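Local coordinates for type III secretion system effector protein ExoU (Pseudomonas fluorescens, PDB 4QMK) that is a secreted bacterial toxin that probably acts as a patatin-like phospholipase drawn to the host plasma membrane by binding phosphatidylinositol 4,5-bisphosphate, at residues T248-D252 with G253-L257. Sequence-based numbering, arbitrary orientation.
Sequences TGMFD and GRPQL
M250 and P255 are paired across a beta hairpin with a two-residue loop, a worked example of how paired strands divide their side chains between two faces. They form a non-hydrogen-bonded antiparallel pair and lie side by side, pointing the same way, on the face they share with T248 and L257. The methionine chain bends at chi2 (-80°), which folds the thioether over the partner strand: CE of M250 rests against CD of P255 at 3.6 Å, and SD of M250 lies 3.6 Å from the amide N of P255. Next along this face, CG2 of T248 lies beside CB of P255, while OG1 of T248 meets CD1 of L257 at 3.5 Å. Y582 of helix 555-585 touches T248, P255 and L257.

The other face carries F251, R254 and Q256. The phenyl group crosses Q256 at about a right angle, with CD2 of F251 3.7 Å from CB of Q256, and the ring and amide planes stand 65° apart. The ring also lies close to G249, CE2 of F251 being 3.8 Å from CA of G249.

A type I' turn from F251 to R254, with positive phi at D252 and G253, joins the strands. G249 and Q256 exchange two fairly straight bonds, whereas N of R254 approaches O of F251 from above the carbonyl plane, at 3.2 Å. Strand 254-260 is the outermost of the mixed sheet within this chain, and strand 242-251 joins it to strand 99-103. The chemistry implies two unlike surfaces: a mostly apolar one against Y582, and one where F251 packs on helix 140-157 and Q256 on P583, while R157 donates to OE1 of Q256 and O of F251, and T640 bonds R254.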
loop_
_atom_site.group_PDB
_atom_site.type_symbol
_atom_site.label_atom_id
_atom_site.label_comp_id
_atom_site.label_asym_id
_atom_site.label_seq_id
_atom_site.Cartn_x
_atom_site.Cartn_y
_atom_site.Cartn_z
ATOM N N THR A 248 2.277 19.826 12.462
ATOM C CA THR A 248 0.928 20.299 12.643
ATOM C C THR A 248 0.561 21.326 11.619
ATOM O O THR A 248 1.212 22.335 11.513
ATOM C CB THR A 248 0.803 20.938 14.015
ATOM O OG1 THR A 248 1.224 19.979 15.001
ATOM C CG2 THR A 248 -0.626 21.378 14.270
ATOM N N GLY A 249 -0.504 21.080 10.892
ATOM C CA GLY A 249 -0.944 21.985 9.879
ATOM C C GLY A 249 -2.306 22.512 10.195
ATOM O O GLY A 249 -2.969 22.025 11.078
ATOM N N MET A 250 -2.715 23.528 9.449
ATOM C CA MET A 250 -4.045 24.093 9.552
ATOM C C MET A 250 -4.836 23.741 8.296
ATOM O O MET A 250 -4.471 24.106 7.199
ATOM C CB MET A 250 -3.961 25.592 9.768
ATOM C CG MET A 250 -3.881 25.980 11.236
ATOM S SD MET A 250 -5.507 25.951 12.047
ATOM C CE MET A 250 -4.956 26.241 13.699
ATOM N N PHE A 251 -5.976 23.084 8.469
ATOM C CA PHE A 251 -6.750 22.604 7.371
ATOM C C PHE A 251 -8.185 22.935 7.654
ATOM O O PHE A 251 -8.762 22.391 8.590
ATOM C CB PHE A 251 -6.584 21.103 7.280
ATOM C CG PHE A 251 -5.155 20.633 7.002
ATOM C CD1 PHE A 251 -4.667 20.552 5.702
ATOM C CD2 PHE A 251 -4.361 20.177 8.020
ATOM C CE1 PHE A 251 -3.401 20.076 5.441
ATOM C CE2 PHE A 251 -3.088 19.707 7.771
ATOM C CZ PHE A 251 -2.605 19.660 6.483
ATOM N N ASP A 252 -8.778 23.818 6.850
ATOM C CA ASP A 252 -10.186 24.185 6.988
ATOM C C ASP A 252 -10.503 24.753 8.380
ATOM O O ASP A 252 -11.560 24.457 8.966
ATOM C CB ASP A 252 -11.086 22.968 6.660
ATOM C CG ASP A 252 -12.581 23.298 6.710
ATOM O OD1 ASP A 252 -12.990 24.311 6.114
ATOM O OD2 ASP A 252 -13.345 22.538 7.350
ATOM N N GLY A 253 -9.574 25.546 8.914
ATOM C CA GLY A 253 -9.754 26.203 10.206
ATOM C C GLY A 253 -9.426 25.393 11.454
ATOM O O GLY A 253 -9.534 25.916 12.569
ATOM N N ARG A 254 -8.984 24.137 11.286
ATOM C CA ARG A 254 -8.658 23.271 12.422
ATOM C C ARG A 254 -7.220 22.722 12.274
ATOM O O ARG A 254 -6.841 22.285 11.210
ATOM C CB ARG A 254 -9.657 22.111 12.478
ATOM C CG ARG A 254 -11.067 22.576 12.705
ATOM C CD ARG A 254 -12.158 21.699 12.084
ATOM N NE ARG A 254 -12.497 20.510 12.866
ATOM C CZ ARG A 254 -13.506 20.439 13.734
ATOM N NH1 ARG A 254 -14.300 21.491 13.960
ATOM N NH2 ARG A 254 -13.724 19.303 14.378
ATOM N N PRO A 255 -6.453 22.704 13.361
ATOM C CA PRO A 255 -5.178 22.044 13.322
ATOM C C PRO A 255 -5.299 20.533 13.251
ATOM O O PRO A 255 -6.208 19.951 13.885
ATOM C CB PRO A 255 -4.531 22.438 14.658
ATOM C CG PRO A 255 -5.686 22.677 15.567
ATOM C CD PRO A 255 -6.772 23.237 14.695
ATOM N N GLN A 256 -4.378 19.922 12.496
ATOM C CA GLN A 256 -4.255 18.457 12.373
ATOM C C GLN A 256 -2.843 18.013 12.602
ATOM O O GLN A 256 -1.955 18.560 12.019
ATOM C CB GLN A 256 -4.624 17.948 10.978
ATOM C CG GLN A 256 -6.070 18.084 10.623
ATOM C CD GLN A 256 -6.960 16.916 11.027
ATOM O OE1 GLN A 256 -8.047 16.830 10.530
ATOM N NE2 GLN A 256 -6.481 15.997 11.864
ATOM N N LEU A 257 -2.663 17.012 13.446
ATOM C CA LEU A 257 -1.382 16.391 13.611
ATOM C C LEU A 257 -1.143 15.481 12.427
ATOM O O LEU A 257 -1.924 14.560 12.169
ATOM C CB LEU A 257 -1.304 15.459 14.795
ATOM C CG LEU A 257 -0.858 15.776 16.205
ATOM C CD1 LEU A 257 0.286 16.769 16.144
ATOM C CD2 LEU A 257 -1.949 16.249 17.122
#